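Local coordinates for protein Atg5 (Kluyveromyces marxianus, PDB 3VQI) that becomes conjugated to Atg12 in an Atg10-mediated reaction and takes part in autophagic vesicle formation and cytoplasm-to-vacuole transport, at residues N17-V22 against M114-L119; D24-P29 against D61-P66; F50-V55 against S69-W74; P201-T206 against S264-L269. All blocks are in the same frame, centred on the assembly; numbering follows the deposited sequence.

Contact 1: residues N17-V22 against M114-L119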
loop_
_atom_site.group_PDB
_atom_site.type_symbol
_atom_site.label_atom_id
_atom_site.label_comp_id
_atom_site.label_asym_id
_atom_site.label_seq_id
_atom_site.Cartn_x
_atom_site.Cartn_y
_atom_site.Cartn_z
ATOM N N ASN A 17 -4.767 12.768 -3.785
ATOM C CA ASN A 17 -5.373 13.769 -2.902
ATOM C C ASN A 17 -6.292 13.064 -1.919
ATOM O O ASN A 17 -7.116 12.241 -2.313
ATOM C CB ASN A 17 -6.176 14.788 -3.716
ATOM C CG ASN A 17 -5.295 15.667 -4.583
ATOM O OD1 ASN A 17 -4.387 16.331 -4.083
ATOM N ND2 ASN A 17 -5.561 15.678 -5.889
ATOM N N VAL A 18 -6.167 13.398 -0.642
ATOM C CA VAL A 18 -6.962 12.733 0.376
ATOM C C VAL A 18 -7.670 13.679 1.335
ATOM O O VAL A 18 -7.040 14.557 1.922
ATOM C CB VAL A 18 -6.057 11.784 1.218
ATOM C CG1 VAL A 18 -6.850 11.147 2.340
ATOM C CG2 VAL A 18 -5.433 10.731 0.325
ATOM N N GLU A 19 -8.979 13.503 1.497
ATOM C CA GLU A 19 -9.712 14.327 2.442
ATOM C C GLU A 19 -10.064 13.473 3.653
ATOM O O GLU A 19 -10.773 12.468 3.546
ATOM C CB GLU A 19 -10.981 14.912 1.835
ATOM C CG GLU A 19 -11.756 15.754 2.855
ATOM C CD GLU A 19 -12.726 16.744 2.223
ATOM O OE1 GLU A 19 -13.348 17.529 2.984
ATOM O OE2 GLU A 19 -12.868 16.740 0.975
ATOM N N VAL A 20 -9.545 13.874 4.803
ATOM C CA VAL A 20 -9.777 13.157 6.041
ATOM C C VAL A 20 -10.748 13.933 6.923
ATOM O O VAL A 20 -10.454 15.048 7.360
ATOM C CB VAL A 20 -8.450 12.945 6.802
ATOM C CG1 VAL A 20 -8.696 12.161 8.073
ATOM C CG2 VAL A 20 -7.457 12.224 5.904
ATOM N N VAL A 21 -11.905 13.335 7.182
ATOM C CA VAL A 21 -12.925 13.966 8.008
ATOM C C VAL A 21 -13.175 13.123 9.249
ATOM O O VAL A 21 -13.235 11.899 9.157
ATOM C CB VAL A 21 -14.268 14.075 7.248
ATOM C CG1 VAL A 21 -15.228 14.951 8.039
ATOM C CG2 VAL A 21 -14.042 14.603 5.820
ATOM N N VAL A 22 -13.326 13.763 10.405
ATOM C CA VAL A 22 -13.595 13.001 11.618
ATOM C C VAL A 22 -14.928 12.276 11.447
ATOM O O VAL A 22 -15.844 12.807 10.824
ATOM C CB VAL A 22 -13.689 13.897 12.848
ATOM C CG1 VAL A 22 -13.961 13.042 14.074
ATOM C CG2 VAL A 22 -12.397 14.679 13.018
ATOM N N MET A 114 -10.045 13.425 -5.471
ATOM C CA MET A 114 -9.941 13.263 -4.030
ATOM C C MET A 114 -10.570 11.988 -3.475
ATOM O O MET A 114 -11.619 11.534 -3.935
ATOM C CB MET A 114 -10.529 14.488 -3.322
ATOM C CG MET A 114 -9.801 14.841 -2.038
ATOM S SD MET A 114 -10.289 16.432 -1.332
ATOM C CE MET A 114 -9.314 17.592 -2.354
ATOM N N TRP A 115 -9.893 11.418 -2.482
ATOM C CA TRP A 115 -10.316 10.201 -1.801
ATOM C C TRP A 115 -10.742 10.642 -0.401
ATOM O O TRP A 115 -9.959 11.264 0.315
ATOM C CB TRP A 115 -9.124 9.235 -1.731
ATOM C CG TRP A 115 -9.397 7.867 -1.148
ATOM C CD1 TRP A 115 -10.577 7.183 -1.168
ATOM C CD2 TRP A 115 -8.435 6.984 -0.555
ATOM N NE1 TRP A 115 -10.407 5.928 -0.632
ATOM C CE2 TRP A 115 -9.100 5.781 -0.250
ATOM C CE3 TRP A 115 -7.069 7.092 -0.256
ATOM C CZ2 TRP A 115 -8.453 4.691 0.339
ATOM C CZ3 TRP A 115 -6.426 6.007 0.329
ATOM C CH2 TRP A 115 -7.120 4.824 0.617
ATOM N N GLU A 116 -11.979 10.353 -0.013
ATOM C CA GLU A 116 -12.433 10.757 1.311
ATOM C C GLU A 116 -12.400 9.593 2.302
ATOM O O GLU A 116 -12.898 8.506 2.015
ATOM C CB GLU A 116 -13.850 11.346 1.248
ATOM C CG GLU A 116 -14.258 12.049 2.548
ATOM C CD GLU A 116 -15.652 12.677 2.508
ATOM O OE1 GLU A 116 -16.244 12.795 1.410
ATOM O OE2 GLU A 116 -16.149 13.065 3.591
ATOM N N LEU A 117 -11.804 9.836 3.466
ATOM C CA LEU A 117 -11.690 8.826 4.512
ATOM C C LEU A 117 -12.181 9.409 5.822
ATOM O O LEU A 117 -12.064 10.617 6.052
ATOM C CB LEU A 117 -10.223 8.405 4.693
ATOM C CG LEU A 117 -9.543 7.767 3.475
ATOM C CD1 LEU A 117 -8.092 7.433 3.805
ATOM C CD2 LEU A 117 -10.304 6.516 3.068
ATOM N N GLN A 118 -12.742 8.572 6.687
ATOM C CA GLN A 118 -13.165 9.098 7.972
ATOM C C GLN A 118 -12.113 8.630 8.981
ATOM O O GLN A 118 -11.555 7.539 8.853
ATOM C CB GLN A 118 -14.563 8.593 8.396
ATOM C CG GLN A 118 -15.535 8.163 7.284
ATOM C CD GLN A 118 -15.662 9.149 6.135
ATOM O OE1 GLN A 118 -15.828 10.355 6.342
ATOM N NE2 GLN A 118 -15.595 8.632 4.905
ATOM N N LEU A 119 -11.817 9.467 9.964
ATOM C CA LEU A 119 -10.852 9.098 10.986
ATOM C C LEU A 119 -11.710 8.608 12.143
ATOM O O LEU A 119 -12.547 9.347 12.653
ATOM C CB LEU A 119 -10.002 10.317 11.394
ATOM C CG LEU A 119 -9.112 10.126 12.629
ATOM C CD1 LEU A 119 -7.990 9.158 12.289
ATOM C CD2 LEU A 119 -8.557 11.460 13.084
#
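Strands 17-22 and 114-119 form the parallel pair of the UblA sheet, as expected of the ubiquitin (beta-grasp) fold, whose first and last main strands pair in parallel at mid-sheet. Val-18 pairs with Trp-115 and the match continues to Val-22 and Leu-119. In the middle of the ladder Leu-117 is held through both backbone polar atoms: its N donates to Glu-19 O at 2.8 Å, while its O accepts from Val-21 N at 2.9 Å, both bonds nearly straight. On one face, Val-18 and Trp-115 lie side by side. CG of Trp-115 is anti to the backbone N (chi1 -176°), and CE3 comes within 4.0 Å of Val-18 CG2. Leu-117 lays CD2 over one face of the indole toward its rim, and its CD1 reaches Val-18 CG1 at 4.2 Å. Further along, Val-20 CG1 packs on Leu-119 CB. The other face is more polar. Met-114 brings SD to within 3.6 Å of Glu-19 CB, and Val-21 CG2 meets Glu-116 OE2 at 3.4 Å. Glu-19 OE2 and Glu-116 OE1 stand 5.2 Å apart, and their like charges would probably repel mildly. Strand 37-43 flanks 17-22 and strand 74-78 flanks 114-119, both antiparallel, while helix 48-59 covers Val-20, Val-22 and Leu-119 through Leu-52, Val-55 and Leu-59.

Contact 2: residues D24-P29 against D61-P66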
loop_
_atom_site.group_PDB
_atom_site.type_symbol
_atom_site.label_atom_id
_atom_site.label_comp_id
_atom_site.label_asym_id
_atom_site.label_seq_id
_atom_site.Cartn_x
_atom_site.Cartn_y
_atom_site.Cartn_z
ATOM N N ASP A 24 -18.581 10.723 12.391
ATOM C CA ASP A 24 -19.695 11.211 13.198
ATOM C C ASP A 24 -19.630 10.686 14.622
ATOM O O ASP A 24 -19.878 11.417 15.575
ATOM C CB ASP A 24 -21.021 10.803 12.551
ATOM C CG ASP A 24 -21.062 11.113 11.059
ATOM O OD1 ASP A 24 -20.764 12.263 10.671
ATOM O OD2 ASP A 24 -21.397 10.201 10.270
ATOM N N ALA A 25 -19.264 9.418 14.763
ATOM C CA ALA A 25 -19.189 8.786 16.073
ATOM C C ALA A 25 -18.329 9.479 17.125
ATOM O O ALA A 25 -18.662 9.437 18.308
ATOM C CB ALA A 25 -18.734 7.341 15.920
ATOM N N ILE A 26 -17.237 10.120 16.719
ATOM C CA ILE A 26 -16.358 10.744 17.711
ATOM C C ILE A 26 -16.178 12.258 17.631
ATOM O O ILE A 26 -15.519 12.851 18.491
ATOM C CB ILE A 26 -14.941 10.098 17.686
ATOM C CG1 ILE A 26 -14.253 10.392 16.344
ATOM C CG2 ILE A 26 -15.047 8.598 17.913
ATOM C CD1 ILE A 26 -12.805 9.941 16.276
ATOM N N VAL A 27 -16.754 12.886 16.614
ATOM C CA VAL A 27 -16.621 14.329 16.467
ATOM C C VAL A 27 -17.374 15.092 17.554
ATOM O O VAL A 27 -18.357 14.596 18.105
ATOM C CB VAL A 27 -17.141 14.792 15.093
ATOM C CG1 VAL A 27 -18.648 14.609 15.021
ATOM C CG2 VAL A 27 -16.758 16.238 14.843
ATOM N N VAL A 28 -16.902 16.299 17.870
ATOM C CA VAL A 28 -17.565 17.133 18.868
ATOM C C VAL A 28 -18.863 17.664 18.261
ATOM O O VAL A 28 -18.894 18.087 17.098
ATOM C CB VAL A 28 -16.696 18.332 19.298
ATOM C CG1 VAL A 28 -15.477 17.846 20.056
ATOM C CG2 VAL A 28 -16.285 19.137 18.085
ATOM N N PRO A 29 -19.953 17.643 19.047
ATOM C CA PRO A 29 -21.288 18.102 18.652
ATOM C C PRO A 29 -21.347 19.295 17.699
ATOM O O PRO A 29 -20.781 20.359 17.968
ATOM C CB PRO A 29 -21.951 18.386 19.991
ATOM C CG PRO A 29 -21.416 17.262 20.840
ATOM C CD PRO A 29 -19.937 17.257 20.474
ATOM N N ASP A 61 -8.570 18.871 17.815
ATOM C CA ASP A 61 -9.501 19.865 18.340
ATOM C C ASP A 61 -10.964 19.501 18.166
ATOM O O ASP A 61 -11.802 19.854 18.996
ATOM C CB ASP A 61 -9.255 21.217 17.666
ATOM C CG ASP A 61 -8.384 22.128 18.494
ATOM O OD1 ASP A 61 -7.759 21.628 19.462
ATOM O OD2 ASP A 61 -8.322 23.342 18.173
ATOM N N THR A 62 -11.260 18.801 17.080
ATOM C CA THR A 62 -12.620 18.413 16.754
ATOM C C THR A 62 -13.001 17.042 17.281
ATOM O O THR A 62 -14.129 16.592 17.102
ATOM C CB THR A 62 -12.811 18.455 15.235
ATOM O OG1 THR A 62 -12.559 19.792 14.778
ATOM C CG2 THR A 62 -14.214 18.060 14.847
ATOM N N ILE A 63 -12.070 16.370 17.940
ATOM C CA ILE A 63 -12.367 15.049 18.471
ATOM C C ILE A 63 -12.932 15.174 19.874
ATOM O O ILE A 63 -12.262 15.679 20.776
ATOM C CB ILE A 63 -11.107 14.146 18.476
ATOM C CG1 ILE A 63 -10.958 13.442 17.124
ATOM C CG2 ILE A 63 -11.223 13.087 19.555
ATOM C CD1 ILE A 63 -10.911 14.359 15.929
ATOM N N LYS A 64 -14.164 14.704 20.051
ATOM C CA LYS A 64 -14.839 14.780 21.344
ATOM C C LYS A 64 -14.369 13.703 22.313
ATOM O O LYS A 64 -14.320 13.917 23.524
ATOM C CB LYS A 64 -16.362 14.651 21.160
ATOM C CG LYS A 64 -16.865 13.201 21.019
ATOM C CD LYS A 64 -18.374 13.120 20.789
ATOM C CE LYS A 64 -18.877 11.675 20.873
ATOM N NZ LYS A 64 -20.356 11.554 20.661
ATOM N N VAL A 65 -14.025 12.542 21.772
ATOM C CA VAL A 65 -13.597 11.409 22.587
ATOM C C VAL A 65 -12.161 11.571 23.089
ATOM O O VAL A 65 -11.364 12.278 22.482
ATOM C CB VAL A 65 -13.734 10.090 21.762
ATOM C CG1 VAL A 65 -13.643 8.874 22.667
ATOM C CG2 VAL A 65 -15.068 10.086 21.018
ATOM N N PRO A 66 -11.830 10.953 24.234
ATOM C CA PRO A 66 -10.473 11.041 24.790
ATOM C C PRO A 66 -9.598 9.901 24.264
ATOM O O PRO A 66 -10.097 8.806 24.006
ATOM C CB PRO A 66 -10.714 10.913 26.286
ATOM C CG PRO A 66 -11.827 9.932 26.330
ATOM C CD PRO A 66 -12.767 10.459 25.259
#
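Lys-64 lays its extended side chain across the backbone of Ala-25, Ile-26 and Val-27. CB packs against Val-28 CG1 at 3.5 Å. A chi1 of 82° sets CG between the backbone N and the carbonyl carbon, 3.6 Å from Val-27 O, and beyond CG the chain is extended and runs past the carbonyl oxygens of segment 24-29. CD rests on Val-27 O as well, and CE moves on to Ala-25 O at 3.4 Å. The tip, NZ, ends 3.6 Å from Ala-25 O, near the carbonyl but not bonded to it. Alongside it, two loops of the UblA ubiquitin fold are joined, one following strand 15-22 and the other following helix 48-59. A single backbone bridge, Val-27 with Ile-63, links them: Val-28 N donates to Thr-62 O at 2.9 Å, and Lys-64 N donates to Ile-26 O, an atom whose position is less certain. Val-28 spreads its two methyls over the residues before and after Ile-63, CG1 3.4 Å from Lys-64 CA and CG2 beside Thr-62 O. An alanine here would probably open a gap over Lys-64 CA and Thr-62 O, where CG1 and CG2 now sit. Ile-26 adds apolar contacts. Its CD1 lies alongside Ile-63, 4.0 Å from CG1, and its CB and CG2 meet Val-65 CG2, the two side chains crossing at about a right angle. Thr-62 OG1 bonds to Asp-35 O, while Ile-26 and Ile-63 both extend to the indole of Trp-74.

Contact 3: residues F50-V55 against S69-W74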
loop_
_atom_site.group_PDB
_atom_site.type_symbol
_atom_site.label_atom_id
_atom_site.label_comp_id
_atom_site.label_asym_id
_atom_site.label_seq_id
_atom_site.Cartn_x
_atom_site.Cartn_y
_atom_site.Cartn_z
ATOM N N PHE A 50 1.552 5.968 8.056
ATOM C CA PHE A 50 2.561 7.020 8.169
ATOM C C PHE A 50 1.858 8.347 8.397
ATOM O O PHE A 50 2.428 9.271 8.981
ATOM C CB PHE A 50 3.412 7.171 6.895
ATOM C CG PHE A 50 4.348 6.024 6.606
ATOM C CD1 PHE A 50 4.790 5.178 7.608
ATOM C CD2 PHE A 50 4.831 5.837 5.315
ATOM C CE1 PHE A 50 5.718 4.155 7.330
ATOM C CE2 PHE A 50 5.761 4.823 5.016
ATOM C CZ PHE A 50 6.203 3.980 6.024
ATOM N N TYR A 51 0.617 8.449 7.927
ATOM C CA TYR A 51 -0.127 9.703 8.043
ATOM C C TYR A 51 -1.022 9.831 9.273
ATOM O O TYR A 51 -1.482 10.931 9.588
ATOM C CB TYR A 51 -0.959 9.918 6.777
ATOM C CG TYR A 51 -0.132 9.965 5.523
ATOM C CD1 TYR A 51 0.511 11.136 5.131
ATOM C CD2 TYR A 51 0.063 8.820 4.752
ATOM C CE1 TYR A 51 1.337 11.168 4.002
ATOM C CE2 TYR A 51 0.887 8.836 3.617
ATOM C CZ TYR A 51 1.522 10.017 3.248
ATOM O OH TYR A 51 2.328 10.045 2.125
ATOM N N LEU A 52 -1.251 8.719 9.968
ATOM C CA LEU A 52 -2.107 8.691 11.151
ATOM C C LEU A 52 -1.899 9.808 12.178
ATOM O O LEU A 52 -2.807 10.596 12.410
ATOM C CB LEU A 52 -1.999 7.334 11.852
ATOM C CG LEU A 52 -3.319 6.647 12.212
ATOM C CD1 LEU A 52 -3.079 5.638 13.323
ATOM C CD2 LEU A 52 -4.332 7.675 12.653
ATOM N N PRO A 53 -0.718 9.888 12.816
ATOM C CA PRO A 53 -0.510 10.956 13.807
ATOM C C PRO A 53 -0.668 12.391 13.318
ATOM O O PRO A 53 -1.088 13.270 14.067
ATOM C CB PRO A 53 0.901 10.677 14.342
ATOM C CG PRO A 53 1.530 9.812 13.296
ATOM C CD PRO A 53 0.403 8.936 12.845
ATOM N N THR A 54 -0.314 12.632 12.066
ATOM C CA THR A 54 -0.431 13.965 11.492
ATOM C C THR A 54 -1.911 14.299 11.415
ATOM O O THR A 54 -2.338 15.386 11.805
ATOM C CB THR A 54 0.155 14.000 10.075
ATOM O OG1 THR A 54 1.457 13.406 10.090
ATOM C CG2 THR A 54 0.233 15.430 9.552
ATOM N N VAL A 55 -2.692 13.354 10.904
ATOM C CA VAL A 55 -4.129 13.549 10.779
ATOM C C VAL A 55 -4.748 13.720 12.159
ATOM O O VAL A 55 -5.587 14.597 12.371
ATOM C CB VAL A 55 -4.757 12.379 10.024
ATOM C CG1 VAL A 55 -6.262 12.363 10.188
ATOM C CG2 VAL A 55 -4.420 12.524 8.571
ATOM N N SER A 69 -3.272 7.548 22.882
ATOM C CA SER A 69 -2.186 7.849 21.953
ATOM C C SER A 69 -2.642 8.252 20.555
ATOM O O SER A 69 -3.836 8.414 20.293
ATOM C CB SER A 69 -1.255 6.642 21.824
ATOM O OG SER A 69 -1.728 5.719 20.855
ATOM N N ASP A 70 -1.664 8.408 19.666
ATOM C CA ASP A 70 -1.914 8.771 18.279
ATOM C C ASP A 70 -1.912 7.537 17.378
ATOM O O ASP A 70 -1.987 7.658 16.164
ATOM C CB ASP A 70 -0.843 9.742 17.782
ATOM C CG ASP A 70 -0.975 11.129 18.384
ATOM O OD1 ASP A 70 -0.264 12.039 17.900
ATOM O OD2 ASP A 70 -1.778 11.319 19.333
ATOM N N TYR A 71 -1.829 6.351 17.969
ATOM C CA TYR A 71 -1.802 5.124 17.180
ATOM C C TYR A 71 -2.887 4.117 17.521
ATOM O O TYR A 71 -3.752 3.798 16.683
ATOM C CB TYR A 71 -0.442 4.454 17.335
ATOM C CG TYR A 71 0.633 5.111 16.518
ATOM C CD1 TYR A 71 0.613 5.028 15.121
ATOM C CD2 TYR A 71 1.689 5.786 17.129
ATOM C CE1 TYR A 71 1.625 5.592 14.352
ATOM C CE2 TYR A 71 2.711 6.352 16.372
ATOM C CZ TYR A 71 2.678 6.247 14.984
ATOM O OH TYR A 71 3.725 6.734 14.231
ATOM N N ARG A 72 -2.806 3.614 18.754
ATOM C CA ARG A 72 -3.734 2.637 19.296
ATOM C C ARG A 72 -5.190 3.065 19.174
ATOM O O ARG A 72 -5.549 4.193 19.520
ATOM C CB ARG A 72 -3.398 2.378 20.759
ATOM N N ASN A 73 -6.013 2.150 18.674
ATOM C CA ASN A 73 -7.445 2.368 18.507
ATOM C C ASN A 73 -7.891 3.347 17.424
ATOM O O ASN A 73 -9.056 3.751 17.395
ATOM C CB ASN A 73 -8.061 2.757 19.845
ATOM C CG ASN A 73 -7.826 1.708 20.901
ATOM O OD1 ASN A 73 -7.179 1.964 21.919
ATOM N ND2 ASN A 73 -8.339 0.511 20.664
ATOM N N TRP A 74 -6.981 3.747 16.543
ATOM C CA TRP A 74 -7.374 4.623 15.449
ATOM C C TRP A 74 -7.349 3.797 14.187
ATOM O O TRP A 74 -6.644 2.801 14.112
ATOM C CB TRP A 74 -6.419 5.796 15.263
ATOM C CG TRP A 74 -6.381 6.770 16.388
ATOM C CD1 TRP A 74 -5.544 6.741 17.483
ATOM C CD2 TRP A 74 -7.194 7.934 16.535
ATOM N NE1 TRP A 74 -5.791 7.823 18.294
ATOM C CE2 TRP A 74 -6.798 8.575 17.737
ATOM C CE3 TRP A 74 -8.220 8.504 15.769
ATOM C CZ2 TRP A 74 -7.391 9.761 18.189
ATOM C CZ3 TRP A 74 -8.814 9.682 16.216
ATOM C CH2 TRP A 74 -8.394 10.300 17.421
HETATM O O HOH W 1 0.696 14.279 16.845
#
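Leu-52 and Pro-53 of helix 48-59 pack against Asp-70, Tyr-71 and Trp-74 in the loop that leads into strand 74-78, within the UblA ubiquitin fold. The apolar contacts come first. Leu-52 forks at Trp-74 CB, with CD2 3.8 Å from it and CD1 almost as close, and CD1 also approaches Tyr-71 CD1 at 4.2 Å. The Tyr-71 ring crosses Pro-53 obliquely: CE1 is 3.9 Å from Pro-53 CD, and CZ and OH lie by Pro-53 CG. CG of Tyr-71 is anti to its own carbonyl carbon (chi1 -77°); the outer end of the ring comes nearer the helix. An alanine in place of Tyr-71 would probably leave Pro-53 CD and CG without their aromatic neighbour and open a gap beside Leu-52. Pro-53 CB meets Asp-70 CB at 4.0 Å.

Polar links between the segments run through water. One molecule donates to Asp-70 OD1 at 2.7 Å and, weakly, to Pro-53 O. Within the loop the hydrogen bonds are direct. Ser-69 OG accepts from Tyr-71 N at 3.0 Å, an ST turn, and also from Arg-72 N. Ser-69 O takes the indole N-H of Trp-74, with NE1 at 2.9 Å and the oxygen close to the ring plane. A type II turn runs from Tyr-71 to Trp-74, and Tyr-67 and His-121 meet the indole edge-to-face. The chemistry is consistent with a loop shaped largely by hydrogen bonds made away from the helix, meeting the helix mainly through van der Waals packing and one bridging water.

Contact 4: residues P201-T206 against S264-L269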
loop_
_atom_site.group_PDB
_atom_site.type_symbol
_atom_site.label_atom_id
_atom_site.label_comp_id
_atom_site.label_asym_id
_atom_site.label_seq_id
_atom_site.Cartn_x
_atom_site.Cartn_y
_atom_site.Cartn_z
ATOM N N PRO A 201 6.345 -11.919 -7.323
ATOM C CA PRO A 201 5.327 -11.542 -6.328
ATOM C C PRO A 201 4.129 -10.809 -6.933
ATOM O O PRO A 201 4.233 -9.650 -7.330
ATOM C CB PRO A 201 6.106 -10.659 -5.354
ATOM C CG PRO A 201 7.511 -11.198 -5.460
ATOM C CD PRO A 201 7.657 -11.362 -6.951
ATOM N N VAL A 202 2.991 -11.490 -7.008
ATOM C CA VAL A 202 1.802 -10.876 -7.569
ATOM C C VAL A 202 0.601 -11.062 -6.664
ATOM O O VAL A 202 0.430 -12.113 -6.034
ATOM C CB VAL A 202 1.444 -11.461 -8.938
ATOM C CG1 VAL A 202 0.346 -10.627 -9.581
ATOM C CG2 VAL A 202 2.659 -11.490 -9.823
ATOM N N ARG A 203 -0.227 -10.028 -6.603
ATOM C CA ARG A 203 -1.431 -10.061 -5.788
ATOM C C ARG A 203 -2.539 -9.412 -6.575
ATOM O O ARG A 203 -2.377 -8.310 -7.103
ATOM C CB ARG A 203 -1.199 -9.338 -4.463
ATOM C CG ARG A 203 -0.406 -10.178 -3.479
ATOM C CD ARG A 203 -0.019 -9.399 -2.244
ATOM N NE ARG A 203 0.679 -10.256 -1.294
ATOM C CZ ARG A 203 1.253 -9.818 -0.182
ATOM N NH1 ARG A 203 1.218 -8.526 0.121
ATOM N NH2 ARG A 203 1.851 -10.676 0.630
ATOM N N VAL A 204 -3.662 -10.114 -6.671
ATOM C CA VAL A 204 -4.800 -9.610 -7.421
ATOM C C VAL A 204 -5.988 -9.360 -6.505
ATOM O O VAL A 204 -6.244 -10.142 -5.588
ATOM C CB VAL A 204 -5.225 -10.618 -8.512
ATOM C CG1 VAL A 204 -6.264 -9.986 -9.427
ATOM C CG2 VAL A 204 -4.010 -11.073 -9.304
ATOM N N TRP A 205 -6.699 -8.263 -6.749
ATOM C CA TRP A 205 -7.873 -7.920 -5.952
ATOM C C TRP A 205 -9.109 -8.257 -6.751
ATOM O O TRP A 205 -9.197 -7.927 -7.935
ATOM C CB TRP A 205 -7.913 -6.430 -5.603
ATOM C CG TRP A 205 -6.903 -6.007 -4.588
ATOM C CD1 TRP A 205 -5.686 -5.432 -4.829
ATOM C CD2 TRP A 205 -7.022 -6.110 -3.159
ATOM N NE1 TRP A 205 -5.044 -5.166 -3.643
ATOM C CE2 TRP A 205 -5.838 -5.568 -2.604
ATOM C CE3 TRP A 205 -8.012 -6.605 -2.297
ATOM C CZ2 TRP A 205 -5.623 -5.506 -1.219
ATOM C CZ3 TRP A 205 -7.795 -6.542 -0.925
ATOM C CH2 TRP A 205 -6.608 -5.994 -0.399
ATOM N N THR A 206 -10.058 -8.923 -6.101
ATOM C CA THR A 206 -11.312 -9.304 -6.736
ATOM C C THR A 206 -12.291 -8.141 -6.689
ATOM O O THR A 206 -11.970 -7.062 -6.185
ATOM C CB THR A 206 -11.953 -10.482 -6.017
ATOM O OG1 THR A 206 -12.183 -10.134 -4.643
ATOM C CG2 THR A 206 -11.048 -11.690 -6.091
ATOM N N SER A 264 5.070 -2.461 -6.037
ATOM C CA SER A 264 4.927 -1.476 -4.968
ATOM C C SER A 264 6.089 -1.566 -3.980
ATOM O O SER A 264 6.842 -2.528 -4.005
ATOM C CB SER A 264 3.583 -1.689 -4.273
ATOM O OG SER A 264 2.533 -1.593 -5.223
ATOM N N ILE A 265 6.231 -0.571 -3.111
ATOM C CA ILE A 265 7.337 -0.546 -2.154
ATOM C C ILE A 265 7.482 -1.769 -1.272
ATOM O O ILE A 265 8.469 -1.896 -0.555
ATOM C CB ILE A 265 7.265 0.686 -1.208
ATOM C CG1 ILE A 265 5.883 0.749 -0.554
ATOM C CG2 ILE A 265 7.606 1.970 -1.976
ATOM C CD1 ILE A 265 5.758 1.810 0.506
ATOM N N ASP A 266 6.502 -2.662 -1.295
ATOM C CA ASP A 266 6.594 -3.843 -0.456
ATOM C C ASP A 266 7.036 -5.077 -1.235
ATOM O O ASP A 266 7.171 -6.163 -0.665
ATOM C CB ASP A 266 5.263 -4.108 0.248
ATOM C CG ASP A 266 4.166 -4.544 -0.705
ATOM O OD1 ASP A 266 3.119 -4.986 -0.194
ATOM O OD2 ASP A 266 4.341 -4.445 -1.949
ATOM N N GLY A 267 7.251 -4.915 -2.536
ATOM C CA GLY A 267 7.723 -6.032 -3.337
ATOM C C GLY A 267 6.697 -6.772 -4.175
ATOM O O GLY A 267 7.026 -7.726 -4.882
ATOM N N PHE A 268 5.445 -6.346 -4.105
ATOM C CA PHE A 268 4.434 -7.011 -4.888
ATOM C C PHE A 268 3.831 -6.093 -5.921
ATOM O O PHE A 268 3.754 -4.881 -5.741
ATOM C CB PHE A 268 3.329 -7.559 -3.986
ATOM C CG PHE A 268 3.738 -8.751 -3.172
ATOM C CD1 PHE A 268 4.566 -8.608 -2.065
ATOM C CD2 PHE A 268 3.267 -10.030 -3.498
ATOM C CE1 PHE A 268 4.921 -9.719 -1.286
ATOM C CE2 PHE A 268 3.616 -11.149 -2.722
ATOM C CZ PHE A 268 4.444 -10.989 -1.615
ATOM N N LEU A 269 3.423 -6.696 -7.025
ATOM C CA LEU A 269 2.773 -5.985 -8.112
ATOM C C LEU A 269 1.292 -6.214 -7.844
ATOM O O LEU A 269 0.839 -7.357 -7.802
ATOM C CB LEU A 269 3.164 -6.611 -9.447
ATOM C CG LEU A 269 2.324 -6.292 -10.681
ATOM C CD1 LEU A 269 2.412 -4.812 -11.084
ATOM C CD2 LEU A 269 2.835 -7.201 -11.775
#
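Arg-203 and Pro-201 sandwich the ring of Phe-268. The guanidinium lies flat on one face, its plane 17° from that of the ring and CZ 3.6 Å from the ring centroid, a cation-pi stack over the centre. On the opposite face Pro-201 makes a CH-pi contact through CB, 3.7 Å from the centroid and shifted toward the rim. CG of Phe-268 is anti to the carbonyl carbon (chi1 -72°), and the ring stands between the two. Asp-266 turns its carboxylate 78° from the guanidinium, OD1 4.0 Å from Arg-203 NH1: opposite charges short of a salt bridge, though Tyr-270 OH bonds to both atoms. Asp-266 OD2 accepts from Phe-268 N at 3.1 Å, an Asx turn. NE bonds to Gln-213 OE1 and NH2 to Gln-146 OE1.

Beside the sandwich the backbones join in parallel. Leu-269 N donates to Pro-201 O and Leu-269 O accepts from Arg-203 N, each at 3.1 Å. This is the start of the pairing of strands 202-205 and 269-272 in the UblB ubiquitin-fold sheet; strand 211-212 runs antiparallel along the other edge of 202-205. Helix 135-155 packs on Pro-201 and Arg-203, while helix 255-262 covers Leu-269.

How the contacts relate
From the N terminus, strand 17-22 opens the loop closed by contact 1 at 114-119, and contacts 2 and 3 nest inside it. Those two cross: 50-55 lies between 24-29 and 61-66, and 69-74 follows both. All three lie in the UblA domain and touch one another. Val-22 touches Ile-63 and Val-27, Val-20 touches Val-55, and the Trp-74 indole joins contacts 1, 2 and 3, tying the sheet and helix 48-59 to the loops at 24-29 and 61-66. Contact 4 comes later in series, joining the first and last strands of UblB. Its centre lies about 24 Å from that of contact 1, and its nearest atoms are about 5 Å from contact 3, without touching.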